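Local coordinates for protein cystalysin (Treponema denticola, PDB 1C7N) that binds pyridoxal-5'-phosphate and has the fold of the class I and II aminotransferase family of PLP-dependent enzymes, at residues 75-78 / 79-83; 109-112 / 113-116; 280-283 / 284-288; 336-339 / 340-343; 382-385 / 386-390. All coordinates share one frame; numbering follows the deposited sequence.

Interaction 1: 75-78 / 79-83; sequences VKKW and MKDRH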
loop_
_atom_site.group_PDB
_atom_site.type_symbol
_atom_site.label_atom_id
_atom_site.label_comp_id
_atom_site.label_asym_id
_atom_site.label_seq_id
_atom_site.Cartn_x
_atom_site.Cartn_y
_atom_site.Cartn_z
ATOM N N VAL A 75 12.429 6.670 13.698
ATOM C CA VAL A 75 12.797 5.312 13.314
ATOM C C VAL A 75 14.284 5.105 13.607
ATOM O O VAL A 75 14.694 4.064 14.119
ATOM C CB VAL A 75 12.520 5.081 11.819
ATOM C CG1 VAL A 75 13.027 3.710 11.389
ATOM C CG2 VAL A 75 11.026 5.211 11.560
ATOM N N LYS A 76 15.081 6.115 13.284
ATOM C CA LYS A 76 16.519 6.081 13.528
ATOM C C LYS A 76 16.772 5.959 15.033
ATOM O O LYS A 76 17.642 5.200 15.472
ATOM C CB LYS A 76 17.160 7.363 12.978
ATOM C CG LYS A 76 18.618 7.608 13.363
ATOM C CD LYS A 76 19.112 8.908 12.710
ATOM C CE LYS A 76 20.326 9.503 13.418
ATOM N NZ LYS A 76 21.525 8.624 13.373
ATOM N N LYS A 77 16.000 6.702 15.818
ATOM C CA LYS A 77 16.137 6.678 17.270
ATOM C C LYS A 77 15.766 5.302 17.827
ATOM O O LYS A 77 16.406 4.807 18.750
ATOM C CB LYS A 77 15.250 7.757 17.902
ATOM C CG LYS A 77 15.504 7.977 19.388
ATOM C CD LYS A 77 14.666 9.122 19.937
ATOM C CE LYS A 77 15.175 9.589 21.293
ATOM N NZ LYS A 77 15.208 8.501 22.310
ATOM N N TRP A 78 14.732 4.684 17.269
ATOM C CA TRP A 78 14.325 3.356 17.727
ATOM C C TRP A 78 15.453 2.345 17.483
ATOM O O TRP A 78 15.775 1.541 18.354
ATOM C CB TRP A 78 13.043 2.918 17.005
ATOM C CG TRP A 78 12.518 1.557 17.412
ATOM C CD1 TRP A 78 12.735 0.367 16.778
ATOM C CD2 TRP A 78 11.657 1.268 18.521
ATOM N NE1 TRP A 78 12.056 -0.646 17.420
ATOM C CE2 TRP A 78 11.387 -0.121 18.492
ATOM C CE3 TRP A 78 11.084 2.047 19.536
ATOM C CZ2 TRP A 78 10.567 -0.746 19.437
ATOM C CZ3 TRP A 78 10.268 1.424 20.476
ATOM C CH2 TRP A 78 10.018 0.042 20.418
ATOM N N MET A 79 16.068 2.396 16.308
ATOM C CA MET A 79 17.154 1.468 16.005
ATOM C C MET A 79 18.317 1.651 16.973
ATOM O O MET A 79 18.954 0.677 17.371
ATOM C CB MET A 79 17.658 1.657 14.576
ATOM C CG MET A 79 16.598 1.438 13.514
ATOM S SD MET A 79 15.594 -0.044 13.799
ATOM C CE MET A 79 14.196 0.339 12.738
ATOM N N LYS A 80 18.588 2.899 17.350
ATOM C CA LYS A 80 19.686 3.187 18.267
ATOM C C LYS A 80 19.411 2.699 19.679
ATOM O O LYS A 80 20.141 1.867 20.205
ATOM C CB LYS A 80 19.976 4.690 18.316
ATOM C CG LYS A 80 21.057 5.048 19.329
ATOM C CD LYS A 80 21.273 6.547 19.454
ATOM C CE LYS A 80 22.293 6.854 20.547
ATOM N NZ LYS A 80 23.551 6.075 20.348
ATOM N N ASP A 81 18.355 3.225 20.289
ATOM C CA ASP A 81 17.990 2.859 21.653
ATOM C C ASP A 81 17.651 1.381 21.850
ATOM O O ASP A 81 18.051 0.776 22.840
ATOM C CB ASP A 81 16.801 3.702 22.121
ATOM C CG ASP A 81 17.058 5.200 22.011
ATOM O OD1 ASP A 81 18.232 5.605 21.895
ATOM O OD2 ASP A 81 16.079 5.973 22.053
ATOM N N ARG A 82 16.919 0.802 20.906
ATOM C CA ARG A 82 16.499 -0.589 21.013
ATOM C C ARG A 82 17.463 -1.639 20.476
ATOM O O ARG A 82 17.459 -2.777 20.946
ATOM C CB ARG A 82 15.143 -0.765 20.327
ATOM C CG ARG A 82 13.987 -0.163 21.090
ATOM C CD ARG A 82 13.491 -1.126 22.155
ATOM N NE ARG A 82 12.486 -0.520 23.021
ATOM C CZ ARG A 82 11.623 -1.209 23.761
ATOM N NH1 ARG A 82 11.636 -2.537 23.739
ATOM N NH2 ARG A 82 10.747 -0.568 24.525
ATOM N N HIS A 83 18.288 -1.273 19.500
ATOM C CA HIS A 83 19.203 -2.248 18.926
ATOM C C HIS A 83 20.670 -1.851 18.762
ATOM O O HIS A 83 21.411 -2.533 18.054
ATOM C CB HIS A 83 18.650 -2.718 17.574
ATOM C CG HIS A 83 17.296 -3.351 17.665
ATOM N ND1 HIS A 83 16.125 -2.641 17.496
ATOM C CD2 HIS A 83 16.926 -4.623 17.942
ATOM C CE1 HIS A 83 15.094 -3.450 17.663
ATOM N NE2 HIS A 83 15.552 -4.658 17.934
#
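Trp78 and Arg82 form a CH-pi contact one turn apart on the partly buried helix 69-83. Arg82 CG stands 3.6 Å from the centroid of the Trp78 six-membered ring, only 9° off its normal, thus squarely over the face. From there the arginine continues toward the far rim, where NE lies 3.6 Å from Trp78 CH2, and its guanidinium turns almost parallel to the indole, the planes 16° apart. The bend at chi2 of Arg82 (-84°) lays the chain along the ring instead of letting it run straight outward. Tyr285, from helix 275-287, stacks on the opposite indole face, so the tryptophan is sandwiched between its own helix and a neighbouring one. Its ring nitrogen, NE1, is hydrogen-bonded to Asp208 OD1, which probably helps to fix the rotation of the indole. Met79 meets the edge instead: its SD is 5.3 Å from the centroid of the Trp78 five-membered ring, a Met-aromatic contact, and its CE reaches back to Val75 CG1 at 3.8 Å. Trp78 with Arg82, Val75 with Met79 and Lys77 with Asp81 are i to i+4 pairs of an alpha-helix, matched by backbone bonds such as Arg82 N to Trp78 O at 2.9 Å. His83 comes obliquely to the indole, CE1 lying 4.1 Å from Trp78 NE1, while its NE2 bonds to Phe207 O. On the solvent side, Lys77 bends at its last torsion to bring NZ to the syn lone pair of Asp81 OD2, a 2.7 Å salt bridge.

Interaction 2: 109-112 / 113-116; sequences FTKP and GDGV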
loop_
_atom_site.group_PDB
_atom_site.type_symbol
_atom_site.label_atom_id
_atom_site.label_comp_id
_atom_site.label_asym_id
_atom_site.label_seq_id
_atom_site.Cartn_x
_atom_site.Cartn_y
_atom_site.Cartn_z
ATOM N N PHE A 109 17.235 -7.259 -7.900
ATOM C CA PHE A 109 18.607 -7.742 -7.852
ATOM C C PHE A 109 18.915 -9.147 -8.366
ATOM O O PHE A 109 20.017 -9.656 -8.162
ATOM C CB PHE A 109 19.151 -7.554 -6.434
ATOM C CG PHE A 109 19.064 -6.135 -5.951
ATOM C CD1 PHE A 109 17.929 -5.677 -5.290
ATOM C CD2 PHE A 109 20.084 -5.232 -6.228
ATOM C CE1 PHE A 109 17.808 -4.339 -4.913
ATOM C CE2 PHE A 109 19.973 -3.889 -5.857
ATOM C CZ PHE A 109 18.832 -3.443 -5.200
ATOM N N THR A 110 17.951 -9.769 -9.031
ATOM C CA THR A 110 18.158 -11.093 -9.613
ATOM C C THR A 110 17.374 -11.161 -10.916
ATOM O O THR A 110 16.546 -10.299 -11.197
ATOM C CB THR A 110 17.672 -12.246 -8.697
ATOM O OG1 THR A 110 16.248 -12.188 -8.558
ATOM C CG2 THR A 110 18.326 -12.159 -7.325
ATOM N N LYS A 111 17.649 -12.186 -11.712
ATOM C CA LYS A 111 16.964 -12.377 -12.984
ATOM C C LYS A 111 16.413 -13.798 -12.997
ATOM O O LYS A 111 16.866 -14.648 -12.229
ATOM C CB LYS A 111 17.948 -12.193 -14.140
ATOM C CG LYS A 111 19.154 -13.127 -14.072
ATOM C CD LYS A 111 20.038 -12.999 -15.308
ATOM C CE LYS A 111 21.303 -13.842 -15.186
ATOM N NZ LYS A 111 21.017 -15.297 -15.029
ATOM N N PRO A 112 15.422 -14.075 -13.858
ATOM C CA PRO A 112 14.880 -15.434 -13.890
ATOM C C PRO A 112 16.020 -16.440 -14.024
ATOM O O PRO A 112 16.976 -16.210 -14.767
ATOM C CB PRO A 112 13.966 -15.405 -15.112
ATOM C CG PRO A 112 13.442 -13.995 -15.089
ATOM C CD PRO A 112 14.697 -13.193 -14.791
ATOM N N GLY A 113 15.927 -17.544 -13.292
ATOM C CA GLY A 113 16.972 -18.546 -13.351
ATOM C C GLY A 113 17.972 -18.401 -12.221
ATOM O O GLY A 113 18.602 -19.379 -11.819
ATOM N N ASP A 114 18.129 -17.180 -11.711
ATOM C CA ASP A 114 19.054 -16.931 -10.607
ATOM C C ASP A 114 18.583 -17.649 -9.350
ATOM O O ASP A 114 17.385 -17.848 -9.148
ATOM C CB ASP A 114 19.157 -15.433 -10.301
ATOM C CG ASP A 114 19.968 -14.676 -11.332
ATOM O OD1 ASP A 114 20.135 -13.449 -11.161
ATOM O OD2 ASP A 114 20.437 -15.303 -12.308
ATOM N N GLY A 115 19.530 -18.036 -8.504
ATOM C CA GLY A 115 19.172 -18.711 -7.273
ATOM C C GLY A 115 19.186 -17.763 -6.088
ATOM O O GLY A 115 19.948 -16.796 -6.062
ATOM N N VAL A 116 18.313 -18.028 -5.123
ATOM C CA VAL A 116 18.220 -17.244 -3.893
ATOM C C VAL A 116 18.231 -18.246 -2.743
ATOM O O VAL A 116 17.416 -19.170 -2.705
ATOM C CB VAL A 116 16.919 -16.420 -3.820
ATOM C CG1 VAL A 116 16.811 -15.749 -2.452
ATOM C CG2 VAL A 116 16.910 -15.370 -4.915
#
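The carboxylate of Asp114 is approached by Lys111 on one face and close to its plane. From above that face, 66° out of the plane, Lys111 N donates to Asp114 OD1 at 2.8 Å. Lys111 CG lies over the same side, 3.1 Å from Asp114 OD2. The lysine then curls round, its last torsion bent, so that NZ meets OD2 of Asp114 at 2.8 Å on the syn side, 20° out of the plane. One residue therefore grips both oxygens, with its main chain and with its charged end, and the two side chains cross at about a right angle. Thr110 adds its CB, 3.7 Å from Asp114 OD1, while its hydroxyl bonds to Val106 O in the preceding helix. The backbone closes in the other direction: Asp114 N donates to Lys111 O over 2.9 Å. Gly113 takes a positive phi of 97°, which glycine accepts readily at the third position of such a turn. Beyond it, Val116 CG2 packs at 4.3 Å from Thr110 CG2, and both touch Trp201 of the central sheet. This is a type II beta turn, proline second and glycine third, and it carries the chain from helix 98-109 into strand 115-118 of the seven-stranded mixed sheet.

Interaction 3: 280-283 / 284-288; sequences ACEI and CYKEC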
loop_
_atom_site.group_PDB
_atom_site.type_symbol
_atom_site.label_atom_id
_atom_site.label_comp_id
_atom_site.label_asym_id
_atom_site.label_seq_id
_atom_site.Cartn_x
_atom_site.Cartn_y
_atom_site.Cartn_z
ATOM N N ALA A 280 1.156 5.961 12.693
ATOM C CA ALA A 280 1.035 4.789 13.553
ATOM C C ALA A 280 2.412 4.312 14.010
ATOM O O ALA A 280 2.612 4.002 15.182
ATOM C CB ALA A 280 0.310 3.663 12.809
ATOM N N CYS A 281 3.360 4.252 13.081
ATOM C CA CYS A 281 4.712 3.809 13.406
ATOM C C CYS A 281 5.377 4.778 14.382
ATOM O O CYS A 281 6.036 4.358 15.336
ATOM C CB CYS A 281 5.555 3.701 12.136
ATOM S SG CYS A 281 7.259 3.184 12.436
ATOM N N GLU A 282 5.202 6.074 14.139
ATOM C CA GLU A 282 5.783 7.085 15.012
ATOM C C GLU A 282 5.198 7.006 16.423
ATOM O O GLU A 282 5.937 7.025 17.416
ATOM C CB GLU A 282 5.558 8.486 14.433
ATOM C CG GLU A 282 6.056 9.598 15.350
ATOM C CD GLU A 282 5.974 10.971 14.710
ATOM O OE1 GLU A 282 5.908 11.968 15.458
ATOM O OE2 GLU A 282 5.992 11.054 13.463
ATOM N N ILE A 283 3.877 6.918 16.516
ATOM C CA ILE A 283 3.217 6.825 17.816
ATOM C C ILE A 283 3.694 5.598 18.591
ATOM O O ILE A 283 3.960 5.679 19.791
ATOM C CB ILE A 283 1.691 6.719 17.675
ATOM C CG1 ILE A 283 1.124 7.995 17.045
ATOM C CG2 ILE A 283 1.061 6.490 19.047
ATOM C CD1 ILE A 283 -0.345 7.881 16.685
ATOM N N CYS A 284 3.789 4.460 17.906
ATOM C CA CYS A 284 4.221 3.218 18.552
ATOM C C CYS A 284 5.616 3.305 19.156
ATOM O O CYS A 284 5.824 2.944 20.317
ATOM C CB CYS A 284 4.183 2.047 17.561
ATOM S SG CYS A 284 2.518 1.445 17.148
ATOM N N TYR A 285 6.573 3.762 18.354
ATOM C CA TYR A 285 7.954 3.884 18.803
ATOM C C TYR A 285 8.106 4.904 19.927
ATOM O O TYR A 285 8.896 4.708 20.851
ATOM C CB TYR A 285 8.852 4.274 17.622
ATOM C CG TYR A 285 9.138 3.145 16.650
ATOM C CD1 TYR A 285 9.806 3.387 15.448
ATOM C CD2 TYR A 285 8.792 1.824 16.956
ATOM C CE1 TYR A 285 10.128 2.344 14.578
ATOM C CE2 TYR A 285 9.110 0.778 16.091
ATOM C CZ TYR A 285 9.779 1.046 14.907
ATOM O OH TYR A 285 10.114 0.013 14.059
ATOM N N LYS A 286 7.345 5.990 19.851
ATOM C CA LYS A 286 7.422 7.027 20.871
ATOM C C LYS A 286 6.623 6.781 22.147
ATOM O O LYS A 286 7.066 7.156 23.230
ATOM C CB LYS A 286 6.975 8.371 20.296
ATOM C CG LYS A 286 7.942 9.018 19.336
ATOM C CD LYS A 286 7.424 10.396 18.931
ATOM C CE LYS A 286 8.446 11.153 18.103
ATOM N NZ LYS A 286 7.927 12.495 17.711
ATOM N N GLU A 287 5.459 6.143 22.032
ATOM C CA GLU A 287 4.586 5.957 23.191
ATOM C C GLU A 287 4.194 4.558 23.648
ATOM O O GLU A 287 3.729 4.397 24.775
ATOM C CB GLU A 287 3.278 6.721 22.959
ATOM C CG GLU A 287 3.433 8.176 22.541
ATOM C CD GLU A 287 2.094 8.834 22.253
ATOM O OE1 GLU A 287 1.244 8.876 23.169
ATOM O OE2 GLU A 287 1.886 9.308 21.111
ATOM N N CYS A 288 4.365 3.550 22.804
ATOM C CA CYS A 288 3.915 2.219 23.177
ATOM C C CYS A 288 4.929 1.250 23.764
ATOM O O CYS A 288 4.722 0.041 23.726
ATOM C CB CYS A 288 3.216 1.595 21.974
ATOM S SG CYS A 288 1.885 2.658 21.351
#
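A cysteine sulfur set against an aromatic ring distinguishes this contact: Cys281 SG lies 4.1 Å from the centroid of the Tyr285 ring, 29° off its normal. The approach is oblique, and the nearest ring atom is Tyr285 CE1, 3.7 Å from Cys281 SG. Cys281 holds its sulfur anti to the main-chain nitrogen (chi1 179°), which lets it reach along helix 275-287 to the residue one turn on. The other side of the phenol ring faces helix 69-83, and Tyr285 also touches Thr74 of that helix and Phe240. The same turn of helix is tied by Tyr285 N donating to Cys281 O at 3.1 Å. Around the helix from this pair, Glu282 and Lys286 extend side by side, both pointing the same way. Lys286 NZ meets Glu282 OE1 at 3.1 Å from above the carboxylate plane, 43° out of it; its stronger partner is Glu70 of helix 69-83, with which it forms a salt bridge. On another flank Ile283 CG2 packs 3.6 Å from Glu287 OE2, while the isoleucine also touches Leu49 of helix 47-59. Cys284 SG sits 3.2 Å from Ala280 O, turned inward toward Leu49 and Phe240. The helix closes just beyond, where Cys288 leaves helical angles and takes the N-cap position of helix 289-313. With Glu282 and Glu70 both near it, the Lys286 ammonium probably remains charged and, through Glu70, links two helices, whereas the sulfur-ring contact stays within helix 275-287, probably held by dispersion and weak electrostatics.

Interaction 4: 336-339 / 340-343; sequences KMDH and KAME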
loop_
_atom_site.group_PDB
_atom_site.type_symbol
_atom_site.label_atom_id
_atom_site.label_comp_id
_atom_site.label_asym_id
_atom_site.label_seq_id
_atom_site.Cartn_x
_atom_site.Cartn_y
_atom_site.Cartn_z
ATOM N N LYS A 336 2.675 -39.857 15.288
ATOM C CA LYS A 336 2.778 -40.721 14.118
ATOM C C LYS A 336 1.614 -40.495 13.148
ATOM O O LYS A 336 0.990 -41.450 12.674
ATOM C CB LYS A 336 2.825 -42.194 14.540
ATOM C CG LYS A 336 3.976 -42.554 15.473
ATOM C CD LYS A 336 5.343 -42.259 14.864
ATOM C CE LYS A 336 6.457 -42.747 15.783
ATOM N NZ LYS A 336 7.821 -42.459 15.247
ATOM N N MET A 337 1.322 -39.228 12.868
ATOM C CA MET A 337 0.255 -38.855 11.939
ATOM C C MET A 337 0.883 -38.013 10.829
ATOM O O MET A 337 1.578 -37.038 11.132
ATOM C CB MET A 337 -0.809 -38.011 12.648
ATOM C CG MET A 337 -1.726 -38.756 13.600
ATOM S SD MET A 337 -2.846 -37.597 14.427
ATOM C CE MET A 337 -3.939 -37.171 13.086
ATOM N N ASP A 338 0.648 -38.362 9.561
ATOM C CA ASP A 338 1.229 -37.570 8.476
ATOM C C ASP A 338 0.599 -36.179 8.536
ATOM O O ASP A 338 -0.460 -36.007 9.143
ATOM C CB ASP A 338 1.052 -38.269 7.098
ATOM C CG ASP A 338 -0.385 -38.271 6.570
ATOM O OD1 ASP A 338 -0.682 -39.148 5.719
ATOM O OD2 ASP A 338 -1.207 -37.411 6.954
ATOM N N HIS A 339 1.236 -35.180 7.929
ATOM C CA HIS A 339 0.709 -33.823 8.044
ATOM C C HIS A 339 -0.727 -33.571 7.603
ATOM O O HIS A 339 -1.395 -32.713 8.176
ATOM C CB HIS A 339 1.649 -32.795 7.389
ATOM C CG HIS A 339 1.898 -33.015 5.930
ATOM N ND1 HIS A 339 2.776 -33.966 5.458
ATOM C CD2 HIS A 339 1.431 -32.359 4.841
ATOM C CE1 HIS A 339 2.845 -33.883 4.142
ATOM N NE2 HIS A 339 2.039 -32.915 3.742
ATOM N N LYS A 340 -1.218 -34.300 6.605
ATOM C CA LYS A 340 -2.597 -34.093 6.167
ATOM C C LYS A 340 -3.563 -34.571 7.248
ATOM O O LYS A 340 -4.566 -33.912 7.535
ATOM C CB LYS A 340 -2.870 -34.837 4.854
ATOM C CG LYS A 340 -1.972 -34.407 3.703
ATOM C CD LYS A 340 -1.969 -32.894 3.507
ATOM C CE LYS A 340 -3.349 -32.364 3.157
ATOM N NZ LYS A 340 -3.326 -30.888 2.900
ATOM N N ALA A 341 -3.255 -35.717 7.855
ATOM C CA ALA A 341 -4.095 -36.265 8.912
ATOM C C ALA A 341 -4.081 -35.343 10.134
ATOM O O ALA A 341 -5.110 -35.148 10.784
ATOM C CB ALA A 341 -3.604 -37.670 9.304
ATOM N N MET A 342 -2.911 -34.789 10.448
ATOM C CA MET A 342 -2.765 -33.890 11.591
ATOM C C MET A 342 -3.666 -32.679 11.407
ATOM O O MET A 342 -4.450 -32.326 12.290
ATOM C CB MET A 342 -1.311 -33.418 11.727
ATOM C CG MET A 342 -0.342 -34.482 12.232
ATOM S SD MET A 342 1.364 -33.875 12.291
ATOM C CE MET A 342 1.189 -32.594 13.558
ATOM N N GLU A 343 -3.538 -32.056 10.242
ATOM C CA GLU A 343 -4.308 -30.878 9.877
ATOM C C GLU A 343 -5.802 -31.142 10.030
ATOM O O GLU A 343 -6.534 -30.338 10.602
ATOM C CB GLU A 343 -3.977 -30.511 8.433
ATOM C CG GLU A 343 -4.704 -29.311 7.879
ATOM C CD GLU A 343 -4.199 -28.965 6.501
ATOM O OE1 GLU A 343 -4.363 -29.797 5.584
ATOM O OE2 GLU A 343 -3.623 -27.874 6.337
#
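With CG of Asp338 set between its own nitrogen and carbonyl carbon (chi1 71°), the carboxylate reaches forward over the first turn of helix 339-350, and OD2 accepts from Ala341 N at 2.8 Å. The N-H points almost straight at the oxygen, 166° at the hydrogen. Met337 CE, brought round by the bend at chi3 (72°), reaches the same alanine and lies 3.8 Å from Ala341 CB. The methionine also places CB 3.6 Å from Met342 CG, joining the residue before the N-cap to the one at the end of the first turn, as in a hydrophobic staple. Met342 SD packs 3.4 Å from Met337 O. The regular helical bonds begin with Met342 N to Asp338 O at 3.0 Å. On another side of the turn, His339 CD2 lies 3.7 Å from Lys340 CD, and the imidazole also meets Tyr358. Lys340, bent twice along its chain, brings NZ to the syn lone pair of Glu343 OE1 at 3.1 Å; Tyr358 OH bonds to the other oxygen of that glutamate. As N-cap, Asp338 supplies a capping acceptor for a first-turn N-H, and its negative charge should interact favourably with the helix dipole.

Interaction 5: 382-385 / 386-390; sequences SLER and LNKAL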
loop_
_atom_site.group_PDB
_atom_site.type_symbol
_atom_site.label_atom_id
_atom_site.label_comp_id
_atom_site.label_asym_id
_atom_site.label_seq_id
_atom_site.Cartn_x
_atom_site.Cartn_y
_atom_site.Cartn_z
ATOM N N SER A 382 -8.171 -23.391 24.546
ATOM C CA SER A 382 -7.762 -24.116 23.355
ATOM C C SER A 382 -7.052 -25.423 23.689
ATOM O O SER A 382 -7.335 -26.458 23.090
ATOM C CB SER A 382 -6.847 -23.236 22.502
ATOM O OG SER A 382 -7.479 -22.005 22.180
ATOM N N LEU A 383 -6.131 -25.371 24.648
ATOM C CA LEU A 383 -5.391 -26.564 25.041
ATOM C C LEU A 383 -6.312 -27.615 25.635
ATOM O O LEU A 383 -6.092 -28.809 25.447
ATOM C CB LEU A 383 -4.287 -26.202 26.041
ATOM C CG LEU A 383 -3.200 -25.274 25.491
ATOM C CD1 LEU A 383 -2.287 -24.822 26.615
ATOM C CD2 LEU A 383 -2.413 -25.996 24.404
ATOM N N GLU A 384 -7.344 -27.184 26.352
ATOM C CA GLU A 384 -8.274 -28.139 26.945
ATOM C C GLU A 384 -9.115 -28.817 25.861
ATOM O O GLU A 384 -9.478 -29.986 25.998
ATOM C CB GLU A 384 -9.168 -27.453 27.984
ATOM C CG GLU A 384 -10.140 -28.393 28.706
ATOM C CD GLU A 384 -9.496 -29.700 29.161
ATOM O OE1 GLU A 384 -8.320 -29.684 29.576
ATOM O OE2 GLU A 384 -10.173 -30.749 29.118
ATOM N N ARG A 385 -9.432 -28.095 24.787
ATOM C CA ARG A 385 -10.189 -28.698 23.683
ATOM C C ARG A 385 -9.302 -29.764 23.052
ATOM O O ARG A 385 -9.757 -30.858 22.710
ATOM C CB ARG A 385 -10.524 -27.671 22.602
ATOM C CG ARG A 385 -11.822 -26.940 22.795
ATOM C CD ARG A 385 -12.383 -26.521 21.447
ATOM N NE ARG A 385 -11.465 -25.658 20.700
ATOM C CZ ARG A 385 -11.121 -24.431 21.081
ATOM N NH1 ARG A 385 -11.615 -23.920 22.205
ATOM N NH2 ARG A 385 -10.300 -23.707 20.329
ATOM N N LEU A 386 -8.030 -29.415 22.895
ATOM C CA LEU A 386 -7.030 -30.302 22.318
ATOM C C LEU A 386 -6.878 -31.519 23.227
ATOM O O LEU A 386 -6.804 -32.655 22.761
ATOM C CB LEU A 386 -5.688 -29.570 22.236
ATOM C CG LEU A 386 -4.638 -29.963 21.198
ATOM C CD1 LEU A 386 -3.258 -29.757 21.820
ATOM C CD2 LEU A 386 -4.811 -31.397 20.751
ATOM N N ASN A 387 -6.830 -31.254 24.529
ATOM C CA ASN A 387 -6.690 -32.293 25.545
ATOM C C ASN A 387 -7.764 -33.366 25.382
ATOM O O ASN A 387 -7.455 -34.555 25.322
ATOM C CB ASN A 387 -6.775 -31.660 26.939
ATOM C CG ASN A 387 -6.300 -32.592 28.039
ATOM O OD1 ASN A 387 -5.478 -33.478 27.805
ATOM N ND2 ASN A 387 -6.800 -32.378 29.257
ATOM N N LYS A 388 -9.025 -32.948 25.308
ATOM C CA LYS A 388 -10.122 -33.898 25.145
ATOM C C LYS A 388 -10.039 -34.625 23.804
ATOM O O LYS A 388 -10.322 -35.821 23.717
ATOM C CB LYS A 388 -11.477 -33.195 25.261
ATOM C CG LYS A 388 -11.780 -32.641 26.648
ATOM C CD LYS A 388 -13.280 -32.572 26.894
ATOM C CE LYS A 388 -13.605 -31.971 28.254
ATOM N NZ LYS A 388 -13.173 -30.548 28.352
ATOM N N ALA A 389 -9.644 -33.898 22.763
ATOM C CA ALA A 389 -9.521 -34.473 21.427
ATOM C C ALA A 389 -8.422 -35.536 21.381
ATOM O O ALA A 389 -8.603 -36.606 20.785
ATOM C CB ALA A 389 -9.235 -33.370 20.410
ATOM N N LEU A 390 -7.287 -35.241 22.009
ATOM C CA LEU A 390 -6.178 -36.184 22.044
ATOM C C LEU A 390 -6.568 -37.422 22.846
ATOM O O LEU A 390 -6.247 -38.544 22.461
ATOM C CB LEU A 390 -4.934 -35.534 22.659
ATOM C CG LEU A 390 -4.158 -34.571 21.751
ATOM C CD1 LEU A 390 -2.979 -33.985 22.503
ATOM C CD2 LEU A 390 -3.674 -35.312 20.515
#
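Leu386 begins the turn by donating its N to Ser382 O at 3.0 Å, and its CB packs 3.3 Å from Leu383 O. Asn387 follows with two links backward: its N to Leu383 O, and its amide ND2 to Glu384 OE1 at 3.1 Å. OE1 lies close to the amide plane, and ND2 comes to it on the syn side, 24° out of the carboxylate plane. The two flat groups stand nearly perpendicular, 87° apart. Asn387 OD1 accepts from His314 NE2, so both ends of the buried amide are held. The contact belongs to helix 376-393, near the end of the chain, which packs against helices 289-313 and 339-350; Arg385 from the same turn hydrogen-bonds Ala350 O and Gln351 O, at the close of the latter helix. Lys388 comes next, its N donating to Glu384 O and its NZ to Glu384 OE2 at 3.1 Å, through the anti lone pair. A bend at chi2 of Glu384 (45°) turns its carboxylate toward the next turn, so each oxygen serves a different partner, one neutral and one charged. Ala389 then bonds through N to Arg385 O at 3.0 Å and sets its small CB 3.4 Å from the same Arg385 O, with Phe345 and Ala350 of helix 339-350 beyond.

The five contacts follow one another along the chain, each complete before the next begins. Interactions 1 and 3 touch: their centres are about 12 Å apart, and Trp78 CD2 comes within 3.3 Å of Tyr285 CD2, joining helices 69-83 and 275-287, with the side chain of Tyr285 about 11 Å from the bound pyridoxal-5'-phosphate. Interaction 2, with its centre about 33 Å from that of interaction 1, leads into strand 115-118 of the seven-stranded sheet. Interactions 4 and 5 lie across the chain's centre from interaction 1, with centres about 16 Å apart, at the start of helix 339-350 and on helix 376-393, which pack together. Local side-chain contacts thus occur within helices, at a helix start and in a turn, in separate parts of the aminotransferase fold.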